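Local coordinates for chitin deacetylase 1 (Bombyx mori, PDB 5ZNT), which hydrolyses the N-acetyl groups of chitin with the help of a zinc ion, turning the polymer into chitosan and releasing acetate, at residues R34-M39 with I307-N312; N50-L55 with F269-L274; K57-G62 with E279-F284. All coordinates share one frame; numbering follows the deposited sequence.

Contact 1: R34-M39 with I307-N312; sequences RDVPQM and IQWVQN
Hydrophobic packing around a single indole joins Val36, Pro37 and Met39 to Trp309, at the entry to strand 38-45 of the parallel sheet in the polysaccharide deacetylase fold of carbohydrate esterase family 4, the deacetylase portion of a longer secreted protein. The contact illustrates how one large aromatic, carried on helix 303-311, can receive an irregular lead-in and the beginning of a strand. No hydrogen bond crosses between the segments, and all four touching residues are buried.

Met39 supplies a Met-aromatic contact. Its chain bends at the last torsion (chi3 -98°), which turns the terminal methyl back over the indole: CE lies 3.9 Å from the centroid of the six-membered ring of Trp309 in a CH-pi contact, while SD stands obliquely to the five-membered ring at 4.7 Å from its centroid. The indole reaches out of its helix with CG anti to the backbone N (chi1 -174°), which carries it under Met39 CE, 3.5 Å from CE3 of Trp309.

Trp325 and Trp182 also meet the Trp309 ring, with planes inclined by about 25°, and the indole N-H is taken up by a hydrogen bond from NE1 to the carbonyl O of Arg314. Pro37 brings CD obliquely to within 3.8 Å of Trp309 NE1, and Val36 CG1, also oblique to the ring, rests 4.0 Å from Trp309 CH2.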
loop_
_atom_site.group_PDB
_atom_site.type_symbol
_atom_site.label_atom_id
_atom_site.label_comp_id
_atom_site.label_asym_id
_atom_site.label_seq_id
_atom_site.Cartn_x
_atom_site.Cartn_y
_atom_site.Cartn_z
ATOM N N ARG A 34 2.693 22.901 -10.252
ATOM C CA ARG A 34 1.582 23.665 -9.689
ATOM C C ARG A 34 0.224 23.197 -10.210
ATOM O O ARG A 34 -0.801 23.509 -9.597
ATOM C CB ARG A 34 1.772 25.167 -9.964
ATOM C CG ARG A 34 1.316 25.593 -11.351
ATOM C CD ARG A 34 1.821 26.986 -11.735
ATOM N NE ARG A 34 3.107 26.913 -12.433
ATOM C CZ ARG A 34 3.257 27.006 -13.752
ATOM N NH1 ARG A 34 2.198 27.173 -14.538
ATOM N NH2 ARG A 34 4.470 26.915 -14.287
ATOM N N ASP A 35 0.181 22.446 -11.308
ATOM C CA ASP A 35 -1.085 21.926 -11.817
ATOM C C ASP A 35 -1.327 20.462 -11.462
ATOM O O ASP A 35 -2.357 19.906 -11.852
ATOM C CB ASP A 35 -1.160 22.093 -13.338
ATOM C CG ASP A 35 -1.178 23.559 -13.766
ATOM O OD1 ASP A 35 -1.847 24.379 -13.098
ATOM O OD2 ASP A 35 -0.514 23.881 -14.768
ATOM N N VAL A 36 -0.418 19.834 -10.731
ATOM C CA VAL A 36 -0.505 18.413 -10.377
ATOM C C VAL A 36 -1.259 18.257 -9.058
ATOM O O VAL A 36 -0.871 18.870 -8.059
ATOM C CB VAL A 36 0.906 17.794 -10.296
ATOM C CG1 VAL A 36 0.879 16.362 -9.720
ATOM C CG2 VAL A 36 1.585 17.826 -11.684
ATOM N N PRO A 37 -2.322 17.449 -8.995
ATOM C CA PRO A 37 -2.942 17.142 -7.694
ATOM C C PRO A 37 -1.941 16.422 -6.794
ATOM O O PRO A 37 -1.236 15.508 -7.232
ATOM C CB PRO A 37 -4.111 16.215 -8.053
ATOM C CG PRO A 37 -4.177 16.176 -9.545
ATOM C CD PRO A 37 -2.839 16.594 -10.069
ATOM N N GLN A 38 -1.858 16.857 -5.546
ATOM C CA GLN A 38 -0.998 16.204 -4.565
ATOM C C GLN A 38 -1.709 14.947 -4.064
ATOM O O GLN A 38 -2.692 15.032 -3.328
ATOM C CB GLN A 38 -0.692 17.145 -3.409
ATOM C CG GLN A 38 0.185 16.523 -2.320
ATOM C CD GLN A 38 1.539 16.038 -2.863
ATOM O OE1 GLN A 38 2.405 16.849 -3.212
ATOM N NE2 GLN A 38 1.734 14.709 -2.907
ATOM N N MET A 39 -1.215 13.787 -4.460
ATOM C CA MET A 39 -1.783 12.521 -4.023
ATOM C C MET A 39 -1.170 12.096 -2.696
ATOM O O MET A 39 0.035 12.252 -2.476
ATOM C CB MET A 39 -1.543 11.450 -5.084
ATOM C CG MET A 39 -2.351 11.697 -6.349
ATOM S SD MET A 39 -1.904 10.559 -7.674
ATOM C CE MET A 39 -0.752 11.526 -8.661
ATOM N N ILE A 307 -1.475 4.877 -9.790
ATOM C CA ILE A 307 -1.041 4.334 -11.075
ATOM C C ILE A 307 -1.992 4.758 -12.193
ATOM O O ILE A 307 -1.562 5.052 -13.313
ATOM C CB ILE A 307 -0.910 2.798 -10.987
ATOM C CG1 ILE A 307 0.199 2.417 -10.003
ATOM C CG2 ILE A 307 -0.649 2.181 -12.374
ATOM C CD1 ILE A 307 0.280 0.892 -9.692
ATOM N N GLN A 308 -3.296 4.809 -11.908
ATOM C CA GLN A 308 -4.246 5.217 -12.937
ATOM C C GLN A 308 -4.019 6.671 -13.345
ATOM O O GLN A 308 -4.109 7.009 -14.534
ATOM C CB GLN A 308 -5.676 4.987 -12.447
ATOM C CG GLN A 308 -6.065 3.519 -12.461
ATOM C CD GLN A 308 -7.351 3.263 -11.724
ATOM O OE1 GLN A 308 -7.613 3.865 -10.683
ATOM N NE2 GLN A 308 -8.174 2.376 -12.267
ATOM N N TRP A 309 -3.671 7.532 -12.385
ATOM C CA TRP A 309 -3.322 8.911 -12.722
ATOM C C TRP A 309 -2.024 8.973 -13.523
ATOM O O TRP A 309 -1.935 9.716 -14.508
ATOM C CB TRP A 309 -3.195 9.750 -11.455
ATOM C CG TRP A 309 -2.966 11.223 -11.723
ATOM C CD1 TRP A 309 -3.914 12.209 -11.732
ATOM C CD2 TRP A 309 -1.718 11.865 -12.017
ATOM N NE1 TRP A 309 -3.336 13.425 -12.025
ATOM C CE2 TRP A 309 -1.990 13.241 -12.208
ATOM C CE3 TRP A 309 -0.402 11.413 -12.149
ATOM C CZ2 TRP A 309 -0.993 14.168 -12.518
ATOM C CZ3 TRP A 309 0.590 12.333 -12.459
ATOM C CH2 TRP A 309 0.289 13.699 -12.632
ATOM N N VAL A 310 -1.002 8.218 -13.109
ATOM C CA VAL A 310 0.262 8.200 -13.854
ATOM C C VAL A 310 0.019 7.805 -15.299
ATOM O O VAL A 310 0.685 8.299 -16.217
ATOM C CB VAL A 310 1.275 7.260 -13.174
ATOM C CG1 VAL A 310 2.509 7.044 -14.067
ATOM C CG2 VAL A 310 1.704 7.837 -11.840
ATOM N N GLN A 311 -0.932 6.908 -15.524
ATOM C CA GLN A 311 -1.192 6.406 -16.861
ATOM C C GLN A 311 -1.983 7.395 -17.704
ATOM O O GLN A 311 -2.014 7.263 -18.932
ATOM C CB GLN A 311 -1.935 5.068 -16.775
ATOM C CG GLN A 311 -1.066 3.907 -16.238
ATOM C CD GLN A 311 -1.873 2.628 -16.028
ATOM O OE1 GLN A 311 -3.043 2.669 -15.633
ATOM N NE2 GLN A 311 -1.260 1.496 -16.314
ATOM N N ASN A 312 -2.632 8.367 -17.073
ATOM C CA ASN A 312 -3.403 9.381 -17.787
ATOM C C ASN A 312 -3.389 10.651 -16.950
ATOM O O ASN A 312 -4.370 10.994 -16.283
ATOM C CB ASN A 312 -4.828 8.894 -18.065
ATOM C CG ASN A 312 -5.675 9.944 -18.755
ATOM O OD1 ASN A 312 -5.150 10.929 -19.277
ATOM N ND2 ASN A 312 -6.997 9.751 -18.744
#

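Contact 2: N50-L55 with F269-L274; sequences NNNIEL and FHAAWL. With NAG (2-acetamido-2-deoxy-beta-D-glucopyranose), chain B.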
loop_
_atom_site.group_PDB
_atom_site.type_symbol
_atom_site.label_atom_id
_atom_site.label_comp_id
_atom_site.label_asym_id
_atom_site.label_seq_id
_atom_site.Cartn_x
_atom_site.Cartn_y
_atom_site.Cartn_z
ATOM N N ASN A 50 -11.175 -7.367 14.610
ATOM C CA ASN A 50 -11.778 -6.499 15.607
ATOM C C ASN A 50 -10.735 -5.734 16.423
ATOM O O ASN A 50 -11.111 -4.872 17.222
ATOM C CB ASN A 50 -12.718 -7.310 16.520
ATOM C CG ASN A 50 -14.138 -7.409 15.958
ATOM O OD1 ASN A 50 -14.508 -6.659 15.047
ATOM N ND2 ASN A 50 -14.943 -8.320 16.507
ATOM N N ASN A 51 -9.439 -6.003 16.246
ATOM C CA ASN A 51 -8.454 -5.109 16.845
ATOM C C ASN A 51 -8.485 -3.710 16.224
ATOM O O ASN A 51 -8.020 -2.761 16.865
ATOM C CB ASN A 51 -7.020 -5.645 16.702
ATOM C CG ASN A 51 -6.797 -7.015 17.380
ATOM O OD1 ASN A 51 -7.671 -7.568 18.033
ATOM N ND2 ASN A 51 -5.619 -7.572 17.166
ATOM N N ASN A 52 -8.973 -3.567 14.986
ATOM C CA ASN A 52 -8.873 -2.283 14.286
ATOM C C ASN A 52 -10.101 -1.886 13.462
ATOM O O ASN A 52 -10.105 -0.786 12.907
ATOM C CB ASN A 52 -7.629 -2.276 13.370
ATOM C CG ASN A 52 -7.503 -3.554 12.533
ATOM O OD1 ASN A 52 -8.441 -3.964 11.854
ATOM N ND2 ASN A 52 -6.330 -4.185 12.583
ATOM N N ILE A 53 -11.161 -2.698 13.419
ATOM C CA ILE A 53 -12.309 -2.379 12.571
ATOM C C ILE A 53 -12.954 -1.068 13.014
ATOM O O ILE A 53 -13.297 -0.216 12.184
ATOM C CB ILE A 53 -13.309 -3.559 12.561
ATOM C CG1 ILE A 53 -12.793 -4.689 11.627
ATOM C CG2 ILE A 53 -14.706 -3.072 12.142
ATOM C CD1 ILE A 53 -13.417 -6.119 11.925
ATOM N N GLU A 54 -13.062 -0.850 14.323
ATOM C CA GLU A 54 -13.651 0.393 14.809
ATOM C C GLU A 54 -12.746 1.592 14.547
ATOM O O GLU A 54 -13.240 2.695 14.288
ATOM C CB GLU A 54 -13.961 0.281 16.302
ATOM C CG GLU A 54 -15.153 -0.613 16.617
ATOM C CD GLU A 54 -16.456 -0.076 16.037
ATOM O OE1 GLU A 54 -16.888 1.028 16.466
ATOM O OE2 GLU A 54 -17.030 -0.755 15.144
ATOM N N LEU A 55 -11.426 1.417 14.658
ATOM C CA LEU A 55 -10.524 2.505 14.286
ATOM C C LEU A 55 -10.771 2.946 12.843
ATOM O O LEU A 55 -10.841 4.150 12.552
ATOM C CB LEU A 55 -9.068 2.073 14.468
ATOM C CG LEU A 55 -8.056 3.063 13.883
ATOM C CD1 LEU A 55 -7.915 4.292 14.777
ATOM C CD2 LEU A 55 -6.717 2.420 13.648
ATOM N N PHE A 269 0.971 3.103 7.698
ATOM C CA PHE A 269 0.666 2.875 9.107
ATOM C C PHE A 269 0.503 1.403 9.456
ATOM O O PHE A 269 0.200 0.553 8.609
ATOM C CB PHE A 269 -0.635 3.574 9.522
ATOM C CG PHE A 269 -0.566 5.076 9.492
ATOM C CD1 PHE A 269 -0.050 5.783 10.564
ATOM C CD2 PHE A 269 -1.044 5.777 8.398
ATOM C CE1 PHE A 269 -0.010 7.185 10.542
ATOM C CE2 PHE A 269 -0.996 7.171 8.353
ATOM C CZ PHE A 269 -0.473 7.876 9.415
ATOM N N HIS A 270 0.660 1.130 10.751
ATOM C CA HIS A 270 0.030 -0.005 11.419
ATOM C C HIS A 270 -1.081 0.544 12.289
ATOM O O HIS A 270 -0.854 1.484 13.055
ATOM C CB HIS A 270 1.012 -0.784 12.290
ATOM C CG HIS A 270 2.112 -1.416 11.511
ATOM N ND1 HIS A 270 3.289 -0.759 11.230
ATOM C CD2 HIS A 270 2.213 -2.640 10.936
ATOM C CE1 HIS A 270 4.077 -1.557 10.529
ATOM N NE2 HIS A 270 3.451 -2.704 10.342
ATOM N N ALA A 271 -2.272 -0.044 12.164
ATOM C CA ALA A 271 -3.414 0.413 12.948
ATOM C C ALA A 271 -3.083 0.474 14.430
ATOM O O ALA A 271 -3.467 1.425 15.121
ATOM C CB ALA A 271 -4.605 -0.514 12.725
ATOM N N ALA A 272 -2.367 -0.531 14.940
ATOM C CA ALA A 272 -2.126 -0.590 16.379
ATOM C C ALA A 272 -1.370 0.649 16.873
ATOM O O ALA A 272 -1.595 1.121 17.994
ATOM C CB ALA A 272 -1.356 -1.871 16.717
ATOM N N TRP A 273 -0.455 1.176 16.053
ATOM C CA TRP A 273 0.289 2.380 16.421
ATOM C C TRP A 273 -0.650 3.568 16.626
ATOM O O TRP A 273 -0.501 4.323 17.592
ATOM C CB TRP A 273 1.334 2.673 15.347
ATOM C CG TRP A 273 2.271 3.845 15.620
ATOM C CD1 TRP A 273 3.452 3.817 16.330
ATOM C CD2 TRP A 273 2.111 5.201 15.171
ATOM N NE1 TRP A 273 4.032 5.070 16.336
ATOM C CE2 TRP A 273 3.230 5.937 15.642
ATOM C CE3 TRP A 273 1.137 5.865 14.410
ATOM C CZ2 TRP A 273 3.398 7.298 15.374
ATOM C CZ3 TRP A 273 1.303 7.210 14.152
ATOM C CH2 TRP A 273 2.427 7.919 14.636
ATOM N N LEU A 274 -1.652 3.725 15.748
ATOM C CA LEU A 274 -2.654 4.776 15.939
ATOM C C LEU A 274 -3.562 4.465 17.121
ATOM O O LEU A 274 -3.892 5.352 17.916
ATOM C CB LEU A 274 -3.501 4.942 14.671
ATOM C CG LEU A 274 -2.793 5.599 13.496
ATOM C CD1 LEU A 274 -3.618 5.468 12.197
ATOM C CD2 LEU A 274 -2.459 7.090 13.819
HETATM C C1 NAG B . -15.906 -9.559 11.326
HETATM C C2 NAG B . -16.484 -9.287 12.699
HETATM C C3 NAG B . -17.989 -9.045 12.578
HETATM C C4 NAG B . -18.284 -7.973 11.529
HETATM C C5 NAG B . -17.516 -8.250 10.239
HETATM C C6 NAG B . -17.606 -7.125 9.234
HETATM C C7 NAG B . -15.044 -10.530 14.268
HETATM C C8 NAG B . -14.998 -11.654 15.261
HETATM N N2 NAG B . -16.214 -10.353 13.648
HETATM O O3 NAG B . -18.471 -8.671 13.861
HETATM O O4 NAG B . -19.629 -8.062 11.077
HETATM O O5 NAG B . -16.128 -8.458 10.514
HETATM O O6 NAG B . -17.213 -5.891 9.820
HETATM O O7 NAG B . -14.051 -9.831 14.016
#
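Asn52 and Ala271 bring the two backbones closest, with their CA atoms 6.2 Å apart. Each segment turns into a helix here: Asn52 occupies the N-cap position of helix 53-59, though its side chain makes no capping bond, and His270 holds the same position before helix 271-276, where strand 265-270 gives way to the helix.

No hydrogen bond crosses the contact; the packing is mainly carbon on carbon, with Ala271 in the middle. Its CB touches Asn52 CB at 3.6 Å and Leu55 CD2 at 3.7 Å, so that a single methyl serves both the residue at the helix start and one from its first turn. Leu55 projects with CG anti to the backbone N (chi1 170°), which carries CD2 across to Ala271 and on to Leu274, whose CB is 4.2 Å from it.

This junction belongs to the carbohydrate esterase 4 fold, in which strands 38-45 and 265-270 run parallel as neighbours and the loops at their ends approach the metal site. The Asn52 side chain is about 7 Å from that of the zinc ligand Asp46. Its amide is engaged within its own loop, ND2 bonding to Ala47 O and OD1 accepting from Asn49 N; chi1 of 47° sets CG between the backbone N and the carbonyl carbon, with CB still facing Ala271.

At the outer end of the loop, Asn50 and Ile53 border the N-linked sugar attached to Asn84. The acetamido oxygen O7 of the NAG stands over the flat face of the Asn50 carboxamide, 3.0 Å from ND2, while Ile53 CD1 approaches the ring oxygen O5 of the same sugar at 3.8 Å.

Contact 3: K57-G62 with E279-F284; sequences KEIFNG and EFLEAF
Apolar contacts between Ile59 and Leu281 carry the buried part of this meeting of helix 53-59 with helix 278-294, an example of how one forked side chain can serve two neighbours. One branch of Leu281 goes to each: CD1 lies 4.1 Å from Ile59 CG1 and nearly as close to Ile59 CD1, the two side chains crossing at a slant.

The second kind of contact sets a carboxylate against a methyl. Glu58, exposed and extended with CG anti to its backbone N (chi1 176°), turns the flat face of its carboxylate to Leu281 CD2, which is 3.7 Å from both OE1 and OE2 of Glu58. This is van der Waals contact, and no hydrogen bond or salt bridge links the segments. Were Leu281 cut back to an alanine, the loss of both methyls would probably leave a gap beside Ile59 and strip the Glu58 carboxylate of this apolar support.

Glu58 and Ile59 also touch Leu285, one helical turn beyond Leu281. Ile59 rests on Phe44 of strand 38-45 and Phe284 on Ile42 of the same strand, so both helices pack on the parallel sheet; Phe284 further reaches Phe246 and Leu250 of helix 243-258.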
loop_
_atom_site.group_PDB
_atom_site.type_symbol
_atom_site.label_atom_id
_atom_site.label_comp_id
_atom_site.label_asym_id
_atom_site.label_seq_id
_atom_site.Cartn_x
_atom_site.Cartn_y
_atom_site.Cartn_z
ATOM N N LYS A 57 -13.424 2.765 11.114
ATOM C CA LYS A 57 -14.698 3.484 11.014
ATOM C C LYS A 57 -14.562 4.922 11.487
ATOM O O LYS A 57 -15.195 5.828 10.926
ATOM C CB LYS A 57 -15.790 2.771 11.817
ATOM C CG LYS A 57 -16.380 1.587 11.104
ATOM C CD LYS A 57 -17.353 0.814 12.001
ATOM C CE LYS A 57 -17.627 -0.592 11.432
ATOM N NZ LYS A 57 -18.475 -1.415 12.337
ATOM N N GLU A 58 -13.753 5.149 12.523
ATOM C CA GLU A 58 -13.543 6.497 13.025
ATOM C C GLU A 58 -12.825 7.358 11.992
ATOM O O GLU A 58 -13.176 8.526 11.802
ATOM C CB GLU A 58 -12.750 6.456 14.330
ATOM C CG GLU A 58 -12.397 7.807 14.892
ATOM C CD GLU A 58 -11.819 7.754 16.316
ATOM O OE1 GLU A 58 -11.688 6.638 16.897
ATOM O OE2 GLU A 58 -11.484 8.840 16.853
ATOM N N ILE A 59 -11.814 6.799 11.323
ATOM C CA ILE A 59 -11.070 7.549 10.312
ATOM C C ILE A 59 -11.927 7.766 9.066
ATOM O O ILE A 59 -12.097 8.894 8.593
ATOM C CB ILE A 59 -9.760 6.829 9.949
ATOM C CG1 ILE A 59 -8.857 6.681 11.180
ATOM C CG2 ILE A 59 -9.058 7.604 8.829
ATOM C CD1 ILE A 59 -7.661 5.737 10.979
ATOM N N PHE A 60 -12.437 6.679 8.499
ATOM C CA PHE A 60 -13.126 6.704 7.215
ATOM C C PHE A 60 -14.629 6.703 7.469
ATOM O O PHE A 60 -15.336 5.727 7.244
ATOM C CB PHE A 60 -12.671 5.535 6.346
ATOM C CG PHE A 60 -11.199 5.529 6.123
ATOM C CD1 PHE A 60 -10.617 6.475 5.292
ATOM C CD2 PHE A 60 -10.382 4.621 6.786
ATOM C CE1 PHE A 60 -9.250 6.499 5.095
ATOM C CE2 PHE A 60 -9.006 4.634 6.607
ATOM C CZ PHE A 60 -8.424 5.580 5.785
ATOM N N ASN A 61 -15.087 7.847 7.976
ATOM C CA ASN A 61 -16.426 8.006 8.517
ATOM C C ASN A 61 -17.470 8.386 7.464
ATOM O O ASN A 61 -18.631 8.611 7.820
ATOM C CB ASN A 61 -16.406 9.058 9.622
ATOM C CG ASN A 61 -15.866 10.393 9.144
ATOM O OD1 ASN A 61 -15.701 10.620 7.938
ATOM N ND2 ASN A 61 -15.590 11.289 10.085
ATOM N N GLY A 62 -17.098 8.451 6.191
ATOM C CA GLY A 62 -18.034 8.913 5.183
ATOM C C GLY A 62 -18.249 10.409 5.156
ATOM O O GLY A 62 -19.048 10.888 4.347
ATOM N N GLU A 279 -3.181 10.259 21.201
ATOM C CA GLU A 279 -2.758 11.577 20.723
ATOM C C GLU A 279 -2.261 11.522 19.281
ATOM O O GLU A 279 -2.318 12.529 18.564
ATOM C CB GLU A 279 -1.681 12.169 21.638
ATOM C CG GLU A 279 -0.446 11.297 21.686
ATOM C CD GLU A 279 -0.503 10.019 22.538
ATOM O OE1 GLU A 279 0.590 9.338 22.681
ATOM O OE2 GLU A 279 -1.573 9.621 23.129
ATOM N N PHE A 280 -1.742 10.377 18.846
ATOM C CA PHE A 280 -1.338 10.273 17.449
ATOM C C PHE A 280 -2.561 10.225 16.546
ATOM O O PHE A 280 -2.613 10.923 15.524
ATOM C CB PHE A 280 -0.445 9.045 17.215
ATOM C CG PHE A 280 0.893 9.096 17.942
ATOM C CD1 PHE A 280 1.383 10.285 18.466
ATOM C CD2 PHE A 280 1.664 7.951 18.081
ATOM C CE1 PHE A 280 2.618 10.323 19.131
ATOM C CE2 PHE A 280 2.891 7.981 18.733
ATOM C CZ PHE A 280 3.372 9.169 19.257
ATOM N N LEU A 281 -3.554 9.416 16.908
ATOM C CA LEU A 281 -4.784 9.396 16.132
ATOM C C LEU A 281 -5.425 10.779 16.101
ATOM O O LEU A 281 -5.846 11.245 15.040
ATOM C CB LEU A 281 -5.767 8.375 16.702
ATOM C CG LEU A 281 -7.108 8.290 15.966
ATOM C CD1 LEU A 281 -6.863 7.860 14.503
ATOM C CD2 LEU A 281 -8.055 7.337 16.658
ATOM N N GLU A 282 -5.489 11.454 17.256
ATOM C CA GLU A 282 -6.106 12.778 17.300
ATOM C C GLU A 282 -5.360 13.764 16.408
ATOM O O GLU A 282 -5.980 14.518 15.652
ATOM C CB GLU A 282 -6.159 13.288 18.741
ATOM C CG GLU A 282 -6.579 14.755 18.836
ATOM C CD GLU A 282 -6.679 15.255 20.266
ATOM O OE1 GLU A 282 -7.358 14.599 21.084
ATOM O OE2 GLU A 282 -6.069 16.296 20.571
ATOM N N ALA A 283 -4.028 13.758 16.466
ATOM C CA ALA A 283 -3.241 14.643 15.617
ATOM C C ALA A 283 -3.412 14.295 14.142
ATOM O O ALA A 283 -3.473 15.186 13.287
ATOM C CB ALA A 283 -1.766 14.583 16.023
ATOM N N PHE A 284 -3.497 13.006 13.824
ATOM C CA PHE A 284 -3.637 12.591 12.435
ATOM C C PHE A 284 -4.965 13.074 11.858
ATOM O O PHE A 284 -5.020 13.592 10.736
ATOM C CB PHE A 284 -3.539 11.065 12.349
ATOM C CG PHE A 284 -3.607 10.518 10.950
ATOM C CD1 PHE A 284 -2.863 11.086 9.925
ATOM C CD2 PHE A 284 -4.400 9.425 10.669
ATOM C CE1 PHE A 284 -2.919 10.572 8.629
ATOM C CE2 PHE A 284 -4.463 8.898 9.376
ATOM C CZ PHE A 284 -3.716 9.476 8.357
#

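In the fold
Contacts 2 and 3 are parts of one interface, their centres 10 Å apart: both use helix 53-59, which meets first the start of helix 271-276 and then helix 278-294. They touch directly, with Trp273 CZ2 3.3 Å from Phe280 CD2 and Leu55 CD1 3.6 Å from Leu281 CD2. Contact 1 lies across the chain's centre from contact 2, their centres 29 Å apart, and strand 38-45 leads from one toward the other. Along the sequence contact 1 encloses both. The zinc site of Asp46, His101 and His105 is nearest contact 2, whose Asn52 side chain is about 11 Å from the metal; contacts 1 and 3 lie away from it.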